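Local coordinates for regulator of polyketide synthase expression (PDB 3ONQ), which probably acts as a transcriptional regulator, possibly of polyketide synthase genes, that binds DNA through a PucR-type C-terminal helix-turn-helix domain, at residues 94-99 against 145-150; 27-32 against 138-143; 109-114 against 122-127; 71-76 against 115-120. All coordinates share one frame; numbering follows the deposited sequence.

Contact 1 of 4, residues 94-99 against 145-150; sequences FLLALA and FSLQAA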
# COMPACT_ATOMS: atom_id res chain seq x y z
N PHE B 94 5.92 27.13 -10.82
CA PHE B 94 5.41 26.19 -11.82
C PHE B 94 3.88 26.10 -11.84
O PHE B 94 3.24 26.17 -10.80
CB PHE B 94 5.96 24.79 -11.58
CG PHE B 94 7.45 24.74 -11.50
CD1 PHE B 94 8.23 25.22 -12.53
CD2 PHE B 94 8.07 24.18 -10.39
CE1 PHE B 94 9.61 25.17 -12.45
CE2 PHE B 94 9.45 24.13 -10.31
CZ PHE B 94 10.21 24.62 -11.34
N LEU B 95 3.32 25.92 -13.03
CA LEU B 95 1.92 25.52 -13.18
C LEU B 95 1.91 24.06 -13.62
O LEU B 95 2.60 23.69 -14.58
CB LEU B 95 1.21 26.39 -14.23
CG LEU B 95 -0.27 26.12 -14.48
CD1 LEU B 95 -1.00 27.39 -14.83
CD2 LEU B 95 -0.48 25.06 -15.58
N LEU B 96 1.16 23.22 -12.92
CA LEU B 96 1.03 21.81 -13.28
C LEU B 96 -0.41 21.53 -13.66
O LEU B 96 -1.33 22.02 -13.01
CB LEU B 96 1.43 20.89 -12.12
CG LEU B 96 2.92 20.59 -11.89
CD1 LEU B 96 3.72 21.85 -11.80
CD2 LEU B 96 3.10 19.74 -10.63
N ALA B 97 -0.60 20.75 -14.72
CA ALA B 97 -1.92 20.40 -15.20
C ALA B 97 -2.00 18.89 -15.37
O ALA B 97 -1.17 18.28 -16.05
CB ALA B 97 -2.20 21.08 -16.53
N LEU B 98 -3.02 18.31 -14.74
CA LEU B 98 -3.30 16.89 -14.85
C LEU B 98 -4.51 16.73 -15.76
O LEU B 98 -5.62 17.12 -15.39
CB LEU B 98 -3.61 16.33 -13.48
CG LEU B 98 -4.01 14.85 -13.45
CD1 LEU B 98 -2.78 13.97 -13.59
CD2 LEU B 98 -4.75 14.54 -12.16
N ALA B 99 -4.31 16.15 -16.94
CA ALA B 99 -5.41 15.98 -17.89
C ALA B 99 -5.97 14.56 -17.86
O ALA B 99 -5.23 13.58 -17.74
CB ALA B 99 -4.96 16.34 -19.30
N PHE B 145 8.91 16.84 -9.39
CA PHE B 145 10.33 16.54 -9.18
C PHE B 145 11.20 16.76 -10.43
O PHE B 145 12.35 17.20 -10.31
CB PHE B 145 10.52 15.11 -8.67
CG PHE B 145 10.26 14.94 -7.19
CD1 PHE B 145 11.10 15.52 -6.25
CD2 PHE B 145 9.21 14.15 -6.75
CE1 PHE B 145 10.89 15.34 -4.89
CE2 PHE B 145 8.98 13.97 -5.40
CZ PHE B 145 9.82 14.56 -4.46
N SER B 146 10.67 16.44 -11.60
CA SER B 146 11.40 16.66 -12.86
C SER B 146 11.68 18.13 -13.07
O SER B 146 12.78 18.51 -13.46
CB SER B 146 10.65 16.09 -14.08
OG SER B 146 10.67 14.67 -14.09
N LEU B 147 10.69 18.97 -12.79
CA LEU B 147 10.85 20.40 -12.99
C LEU B 147 11.86 20.96 -12.00
O LEU B 147 12.66 21.80 -12.35
CB LEU B 147 9.51 21.14 -12.87
CG LEU B 147 8.51 20.88 -14.02
CD1 LEU B 147 7.10 21.40 -13.68
CD2 LEU B 147 8.98 21.48 -15.35
N GLN B 148 11.83 20.48 -10.75
CA GLN B 148 12.82 20.89 -9.75
C GLN B 148 14.23 20.39 -10.09
O GLN B 148 15.22 21.00 -9.72
CB GLN B 148 12.41 20.40 -8.36
CG GLN B 148 11.15 21.07 -7.81
CD GLN B 148 10.86 20.71 -6.37
OE1 GLN B 148 10.92 19.53 -5.98
NE2 GLN B 148 10.55 21.71 -5.55
N ALA B 149 14.31 19.26 -10.79
CA ALA B 149 15.58 18.64 -11.14
C ALA B 149 16.21 19.25 -12.41
O ALA B 149 17.43 19.27 -12.57
CB ALA B 149 15.37 17.12 -11.33
N ALA B 150 15.37 19.77 -13.29
CA ALA B 150 15.79 20.26 -14.60
C ALA B 150 17.02 21.17 -14.62
O ALA B 150 17.82 21.10 -15.54
CB ALA B 150 14.62 20.94 -15.32
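The Phe-94 ring carries Leu-147 on one of its faces: CB of Leu-147 sits 3.9 Å from the centroid of the Phe-94 ring, only 11° off the ring normal, a CH-pi contact almost straight over the middle. Gln-148 comes in obliquely, with its CG 4.3 Å from Phe-94 CE2. The leucine does not stop at the ring. Its CG lies anti to the carbonyl carbon (chi1 -70°), and CD1 runs back beneath CG of Phe-94 toward the strand, where it meets Leu-96 CD1 at 3.9 Å. One methyl thus touches two strand side chains that both point to the helix, while Leu-95, between them in sequence, turns to the other face of the sheet and packs on helix 67-80. This is one layer boundary of an alpha-beta-alpha sandwich, with the last turn of helix 132-149 laid nearly antiparallel (152°) to strand 94-99 at an axis separation of 10.6 Å. Just beyond, Ala-149 packs on Met-259 of the second subunit. No hydrogen bond crosses between the two segments, so strand and helix are held here by dispersion and the CH-pi contact, with the aromatic face as a flat seat for the leucine.

Contact 2 of 4, residues 27-32 against 138-143; sequences LAFECL and HALRET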
# COMPACT_ATOMS: atom_id res chain seq x y z
N LEU B 27 -7.84 21.56 -3.58
CA LEU B 27 -7.71 20.55 -2.53
C LEU B 27 -7.28 19.20 -3.11
O LEU B 27 -6.41 18.54 -2.57
CB LEU B 27 -9.01 20.40 -1.74
CG LEU B 27 -9.03 19.31 -0.66
CD1 LEU B 27 -8.01 19.61 0.44
CD2 LEU B 27 -10.44 19.15 -0.06
N ALA B 28 -7.91 18.80 -4.21
CA ALA B 28 -7.53 17.54 -4.84
C ALA B 28 -6.08 17.64 -5.35
O ALA B 28 -5.29 16.71 -5.18
CB ALA B 28 -8.46 17.20 -5.97
N PHE B 29 -5.75 18.77 -5.96
CA PHE B 29 -4.39 19.03 -6.42
C PHE B 29 -3.40 18.84 -5.28
O PHE B 29 -2.46 18.05 -5.40
CB PHE B 29 -4.28 20.44 -7.00
CG PHE B 29 -2.90 20.80 -7.50
CD1 PHE B 29 -2.45 20.35 -8.73
CD2 PHE B 29 -2.06 21.60 -6.74
CE1 PHE B 29 -1.20 20.69 -9.21
CE2 PHE B 29 -0.80 21.94 -7.20
CZ PHE B 29 -0.37 21.49 -8.44
N GLU B 30 -3.61 19.53 -4.16
CA GLU B 30 -2.65 19.43 -3.07
C GLU B 30 -2.58 18.02 -2.49
O GLU B 30 -1.50 17.57 -2.11
CB GLU B 30 -2.95 20.44 -1.95
CG GLU B 30 -2.73 21.88 -2.37
CD GLU B 30 -3.07 22.85 -1.25
OE1 GLU B 30 -3.17 22.40 -0.08
OE2 GLU B 30 -3.24 24.06 -1.54
N CYS B 31 -3.72 17.33 -2.40
CA CYS B 31 -3.69 15.97 -1.89
C CYS B 31 -2.82 15.10 -2.81
O CYS B 31 -1.95 14.38 -2.34
CB CYS B 31 -5.10 15.38 -1.78
SG CYS B 31 -6.13 16.16 -0.49
N LEU B 32 -3.07 15.19 -4.10
CA LEU B 32 -2.34 14.37 -5.06
C LEU B 32 -0.86 14.69 -5.01
O LEU B 32 -0.02 13.79 -5.00
CB LEU B 32 -2.90 14.57 -6.47
CG LEU B 32 -4.35 14.13 -6.69
CD1 LEU B 32 -4.87 14.63 -8.02
CD2 LEU B 32 -4.47 12.61 -6.58
N HIS B 138 1.04 10.04 -8.91
CA HIS B 138 2.31 9.72 -9.54
C HIS B 138 2.68 10.72 -10.65
O HIS B 138 3.80 11.24 -10.69
CB HIS B 138 2.27 8.29 -10.11
CG HIS B 138 3.60 7.78 -10.56
ND1 HIS B 138 3.82 6.47 -10.90
CD2 HIS B 138 4.80 8.42 -10.72
CE1 HIS B 138 5.09 6.31 -11.25
NE2 HIS B 138 5.70 7.48 -11.14
N ALA B 139 1.74 10.98 -11.56
CA ALA B 139 1.98 11.90 -12.67
C ALA B 139 2.33 13.30 -12.18
O ALA B 139 3.27 13.93 -12.65
CB ALA B 139 0.74 11.96 -13.60
N LEU B 140 1.57 13.80 -11.22
CA LEU B 140 1.85 15.13 -10.68
C LEU B 140 3.20 15.20 -9.95
O LEU B 140 3.93 16.18 -10.07
CB LEU B 140 0.71 15.61 -9.79
CG LEU B 140 -0.54 16.01 -10.59
CD1 LEU B 140 -1.77 16.21 -9.67
CD2 LEU B 140 -0.26 17.28 -11.36
N ARG B 141 3.52 14.17 -9.18
CA ARG B 141 4.77 14.19 -8.44
C ARG B 141 6.00 14.03 -9.34
O ARG B 141 6.98 14.75 -9.19
CB ARG B 141 4.74 13.18 -7.29
CG ARG B 141 3.86 13.64 -6.13
CD ARG B 141 3.81 12.63 -4.99
NE ARG B 141 5.11 12.36 -4.39
CZ ARG B 141 5.63 13.06 -3.38
NH1 ARG B 141 4.96 14.08 -2.86
NH2 ARG B 141 6.82 12.73 -2.88
N GLU B 142 5.96 13.10 -10.29
CA GLU B 142 7.11 12.96 -11.18
C GLU B 142 7.31 14.25 -11.97
O GLU B 142 8.44 14.62 -12.31
CB GLU B 142 7.00 11.74 -12.11
CG GLU B 142 5.86 11.80 -13.13
CD GLU B 142 5.55 10.42 -13.71
OE1 GLU B 142 6.47 9.58 -13.79
OE2 GLU B 142 4.38 10.15 -14.06
N THR B 143 6.20 14.94 -12.26
CA THR B 143 6.27 16.21 -12.96
C THR B 143 6.91 17.28 -12.07
O THR B 143 7.84 17.97 -12.47
CB THR B 143 4.88 16.67 -13.45
OG1 THR B 143 4.40 15.75 -14.43
CG2 THR B 143 4.97 18.06 -14.08
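Leu-32 and Leu-140 both aim at the opposing helix and pass each other at a slant, with CD1 of Leu-140 set against Leu-32 CB at 3.8 Å and Leu-32 CD1 at 3.9 Å. The second branch of Leu-140 goes elsewhere: its CD2 reaches Phe-29 CE1 at 4.1 Å, meeting that ring obliquely. Phe-29 leaves its helix to one side, but with CG anti to the backbone N (chi1 180°) the ring swings across to the leucine. The two helical segments cross at -70° with their axes 9.9 Å apart, and Leu-140 is the side chain at which both partners converge. In the alpha-beta-alpha sandwich, helix 132-149 lies on the sheet, and helix 21-33 packs beside it over strand 94-100, where Phe-29 rests on Leu-96 and Leu-32 on Leu-98. Arg-141 reaches the C-terminal end of helix 21-33: its CD lies 4.0 Å from Leu-32 O, and a bend at chi3 (61°) turns the guanidinium so that NH1 bonds to Leu-33 O, while NH2 holds a glycerol probably left from crystallisation. On the sheet side of helix 132-149, Thr-143 OG1 donates to Ala-139 O at 2.8 Å, joining the Thr-143 N bond from the opposite face of that carbonyl's plane.

Contact 3 of 4, residues 109-114 against 122-127; sequences VTCTAV and EPLYLS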
# COMPACT_ATOMS: atom_id res chain seq x y z
N VAL B 109 0.02 15.15 -28.35
CA VAL B 109 -0.88 16.12 -28.97
C VAL B 109 -1.30 17.22 -27.99
O VAL B 109 -1.34 18.40 -28.34
CB VAL B 109 -2.12 15.42 -29.56
CG1 VAL B 109 -3.21 16.44 -29.92
CG2 VAL B 109 -1.73 14.59 -30.77
N THR B 110 -1.58 16.86 -26.75
CA THR B 110 -1.98 17.87 -25.77
C THR B 110 -0.79 18.78 -25.45
O THR B 110 -0.94 19.99 -25.36
CB THR B 110 -2.51 17.25 -24.48
OG1 THR B 110 -3.65 16.44 -24.78
CG2 THR B 110 -2.93 18.34 -23.51
N CYS B 111 0.38 18.18 -25.30
CA CYS B 111 1.57 18.96 -25.00
C CYS B 111 1.85 19.96 -26.12
O CYS B 111 2.16 21.12 -25.86
CB CYS B 111 2.76 18.04 -24.75
SG CYS B 111 4.29 18.89 -24.33
N THR B 112 1.72 19.52 -27.37
CA THR B 112 1.93 20.42 -28.50
C THR B 112 0.94 21.57 -28.49
O THR B 112 1.31 22.71 -28.76
CB THR B 112 1.84 19.69 -29.85
OG1 THR B 112 2.96 18.80 -29.99
CG2 THR B 112 1.88 20.69 -31.00
N ALA B 113 -0.31 21.26 -28.18
CA ALA B 113 -1.38 22.26 -28.19
C ALA B 113 -1.18 23.35 -27.13
O ALA B 113 -1.57 24.49 -27.35
CB ALA B 113 -2.75 21.59 -28.02
N VAL B 114 -0.59 23.00 -25.98
CA VAL B 114 -0.46 23.98 -24.89
C VAL B 114 0.92 24.60 -24.76
O VAL B 114 1.13 25.53 -23.97
CB VAL B 114 -0.90 23.40 -23.53
CG1 VAL B 114 -2.32 22.86 -23.62
CG2 VAL B 114 0.08 22.32 -23.06
N GLU B 122 12.06 28.43 -19.82
CA GLU B 122 12.00 27.56 -18.66
C GLU B 122 11.67 26.13 -19.09
O GLU B 122 11.08 25.90 -20.13
CB GLU B 122 10.94 28.06 -17.67
CG GLU B 122 11.06 29.54 -17.29
CD GLU B 122 12.38 29.87 -16.59
OE1 GLU B 122 13.01 28.94 -16.02
OE2 GLU B 122 12.79 31.05 -16.62
N PRO B 123 12.08 25.15 -18.27
CA PRO B 123 11.80 23.74 -18.57
C PRO B 123 10.31 23.44 -18.63
O PRO B 123 9.48 24.12 -18.01
CB PRO B 123 12.43 23.02 -17.38
CG PRO B 123 13.54 23.93 -16.95
CD PRO B 123 12.94 25.30 -17.09
N LEU B 124 9.98 22.42 -19.41
CA LEU B 124 8.63 21.94 -19.59
C LEU B 124 8.73 20.42 -19.49
O LEU B 124 9.65 19.83 -20.06
CB LEU B 124 8.15 22.35 -20.99
CG LEU B 124 6.81 21.85 -21.50
CD1 LEU B 124 5.67 22.50 -20.73
CD2 LEU B 124 6.67 22.13 -22.99
N TYR B 125 7.81 19.79 -18.76
CA TYR B 125 7.84 18.34 -18.60
C TYR B 125 6.49 17.68 -18.93
O TYR B 125 5.44 18.16 -18.50
CB TYR B 125 8.26 17.96 -17.18
CG TYR B 125 8.28 16.46 -16.93
CD1 TYR B 125 9.41 15.72 -17.21
CD2 TYR B 125 7.15 15.78 -16.45
CE1 TYR B 125 9.45 14.34 -17.00
CE2 TYR B 125 7.18 14.40 -16.23
CZ TYR B 125 8.34 13.69 -16.51
OH TYR B 125 8.41 12.33 -16.31
N LEU B 126 6.54 16.59 -19.68
CA LEU B 126 5.35 15.81 -20.05
C LEU B 126 5.44 14.42 -19.43
O LEU B 126 6.40 13.71 -19.69
CB LEU B 126 5.26 15.68 -21.59
CG LEU B 126 4.14 14.77 -22.13
CD1 LEU B 126 2.76 15.30 -21.73
CD2 LEU B 126 4.20 14.58 -23.65
N SER B 127 4.46 14.03 -18.62
CA SER B 127 4.54 12.74 -17.92
C SER B 127 4.02 11.60 -18.78
O SER B 127 3.29 11.82 -19.73
CB SER B 127 3.72 12.77 -16.63
OG SER B 127 2.37 12.43 -16.88
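Cys-111 lays its CB against the forked end of Leu-126, 3.9 Å from CD2 and 4.1 Å from CD1 of that leucine. Its sulfur continues to the next leucine on the same side of the strand: SG of Cys-111 stands 4.2 Å from Leu-124 CD2. The torsion explains the reach, since SG is held anti to the backbone N (chi1 -179°), which directs it along the strand toward Leu-124. Leu-124 and Leu-126 both point at the helix, in the usual alternation of a strand, and Tyr-125 between them turns to the other face, where it packs on Thr-143 and Ser-146 of helix 132-149. Strand 124-131 is therefore covered on both faces, by helix 107-114 here and by helix 132-149 behind, which is the layering of an alpha-beta-alpha sandwich. A short connection, which begins with the 3-10 turn 115-117, leads from the helix to the strand. Neighbouring Thr-110 packs on Phe-57 and Ile-59 of the adjoining strand 55-61, widening the same interface. All three touching residues are buried, and no hydrogen bond links the two segments; toward this strand the cysteine acts as a small apolar side chain, its CB and sulfur spanning two leucines.

Contact 4 of 4, residues 71-76 against 115-120; sequences SLAIRK and MPAFSE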
# COMPACT_ATOMS: atom_id res chain seq x y z
N SER B 71 -3.76 28.92 -17.73
CA SER B 71 -4.87 28.06 -17.32
C SER B 71 -6.01 28.09 -18.32
O SER B 71 -6.66 27.06 -18.57
CB SER B 71 -5.41 28.47 -15.94
OG SER B 71 -4.46 28.21 -14.92
N LEU B 72 -6.29 29.27 -18.86
CA LEU B 72 -7.35 29.41 -19.85
C LEU B 72 -6.96 28.68 -21.12
O LEU B 72 -7.76 27.92 -21.69
CB LEU B 72 -7.59 30.89 -20.15
CG LEU B 72 -8.63 31.16 -21.25
CD1 LEU B 72 -9.92 30.41 -20.94
CD2 LEU B 72 -8.87 32.65 -21.41
N ALA B 73 -5.73 28.90 -21.56
CA ALA B 73 -5.18 28.22 -22.72
C ALA B 73 -5.29 26.70 -22.58
O ALA B 73 -5.72 26.03 -23.50
CB ALA B 73 -3.75 28.64 -22.95
N ILE B 74 -4.89 26.16 -21.43
CA ILE B 74 -4.92 24.72 -21.23
C ILE B 74 -6.34 24.16 -21.18
O ILE B 74 -6.63 23.13 -21.80
CB ILE B 74 -4.18 24.31 -19.93
CG1 ILE B 74 -2.71 24.72 -20.00
CG2 ILE B 74 -4.30 22.81 -19.70
CD1 ILE B 74 -1.93 24.37 -18.74
N ARG B 75 -7.24 24.81 -20.46
CA ARG B 75 -8.62 24.34 -20.46
C ARG B 75 -9.24 24.37 -21.85
O ARG B 75 -9.99 23.46 -22.22
CB ARG B 75 -9.48 25.10 -19.45
CG ARG B 75 -8.97 24.95 -18.02
CD ARG B 75 -9.95 25.51 -16.98
NE ARG B 75 -9.30 25.59 -15.67
CZ ARG B 75 -9.19 24.57 -14.83
NH1 ARG B 75 -9.71 23.39 -15.14
NH2 ARG B 75 -8.56 24.73 -13.66
N LYS B 76 -8.92 25.39 -22.64
CA LYS B 76 -9.45 25.48 -24.00
C LYS B 76 -8.89 24.36 -24.88
O LYS B 76 -9.61 23.75 -25.68
CB LYS B 76 -9.13 26.84 -24.61
CG LYS B 76 -9.48 26.92 -26.09
CD LYS B 76 -9.04 28.24 -26.72
CE LYS B 76 -9.31 28.24 -28.23
NZ LYS B 76 -10.75 28.03 -28.55
N MSE B 115 1.87 24.11 -25.54
CA MSE B 115 3.24 24.59 -25.42
C MSE B 115 3.40 26.11 -25.43
O MSE B 115 4.20 26.65 -24.66
CB MSE B 115 4.13 23.97 -26.49
CG MSE B 115 4.61 22.60 -26.12
SE MSE B 115 6.13 22.07 -27.20
CE MSE B 115 7.22 23.67 -26.97
N PRO B 116 2.65 26.81 -26.29
CA PRO B 116 2.80 28.27 -26.39
C PRO B 116 2.45 28.99 -25.08
O PRO B 116 2.94 30.09 -24.85
CB PRO B 116 1.80 28.65 -27.49
CG PRO B 116 1.62 27.42 -28.29
CD PRO B 116 1.71 26.30 -27.30
N ALA B 117 1.63 28.37 -24.24
CA ALA B 117 1.26 28.98 -22.97
C ALA B 117 2.34 28.82 -21.89
O ALA B 117 2.14 29.24 -20.74
CB ALA B 117 -0.06 28.44 -22.47
N PHE B 118 3.46 28.19 -22.24
CA PHE B 118 4.54 27.98 -21.27
C PHE B 118 5.80 28.69 -21.75
O PHE B 118 6.12 28.66 -22.94
CB PHE B 118 4.85 26.48 -21.06
CG PHE B 118 3.80 25.74 -20.28
CD1 PHE B 118 3.82 25.74 -18.89
CD2 PHE B 118 2.80 25.04 -20.94
CE1 PHE B 118 2.84 25.06 -18.17
CE2 PHE B 118 1.82 24.36 -20.23
CZ PHE B 118 1.85 24.36 -18.84
N SER B 119 6.51 29.31 -20.82
CA SER B 119 7.72 30.04 -21.17
C SER B 119 8.73 29.17 -21.90
O SER B 119 9.03 28.05 -21.48
CB SER B 119 8.36 30.65 -19.92
OG SER B 119 9.68 31.07 -20.22
N GLU B 120 9.27 29.71 -22.99
CA GLU B 120 10.31 29.05 -23.76
C GLU B 120 11.64 29.07 -23.01
O GLU B 120 12.56 28.34 -23.36
CB GLU B 120 10.48 29.75 -25.12
CG GLU B 120 9.26 29.70 -26.04
CD GLU B 120 9.16 28.38 -26.80
OE1 GLU B 120 10.21 27.84 -27.21
OE2 GLU B 120 8.02 27.90 -26.99
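Helix 67-80 and the single 3-10 turn 115-117 come together most closely at Ala-73 and Ala-117, whose CA atoms are 6.5 Å apart. This joins two elements of one outer layer of the alpha-beta-alpha sandwich, since the turn follows directly on helix 107-114, which packs beside helix 67-80 on the sheet. The close approach suits the side chains at that point: each alanine points at the other segment, and the two CB methyls meet at 3.7 Å with nothing longer to hold the backbones apart. Deeper in, toward the sheet, Ile-74 and Phe-118 make the second touch, their side chains crossing at about a right angle. Neither leaves its CA directly toward the partner, but both reach it at the far end. For Ile-74 this follows from CG1 lying anti to the carbonyl carbon (chi1 -61°) with CD1 fully extended beyond it (chi2 179°). Leu-95 of strand 94-100 packs on both residues, and Leu-124 of strand 124-131 on Phe-118, so the pair is buried while the alanines remain partly exposed. A polar tie lies just outside helix segment 71-76, where Ala-117 O is hydrogen-bonded to Thr-70 OG1. The isoleucine methyl meets the ring obliquely at its outer end, CD1 of Ile-74 lying 3.8 Å from CZ and 4.0 Å from CE2 of Phe-118.

Strand 94-100 connects the two sides of the sandwich. Leu-96 of contact 1 also touches contact 2, its CB 3.9 Å from Phe-29 CE1, while Leu-95 on the reverse face touches contact 4, CD2 lying 3.5 Å from Ile-74 CD1. Contacts 1 and 2 share helix 132-149, with centres about 10 Å apart. Contact 3 touches all three others: Leu-124 CD1 meets Phe-118 CG of contact 4 at 3.8 Å, Leu-147 CD2 of contact 1 lies 3.8 Å from Pro-123 O, and Tyr-125 CD2 lies 3.4 Å from Thr-143 OG1 of contact 2. Contacts 2 and 4 do not touch, their nearest atoms being about 8 Å apart. The bound glycerol sits at contact 2, on Arg-141.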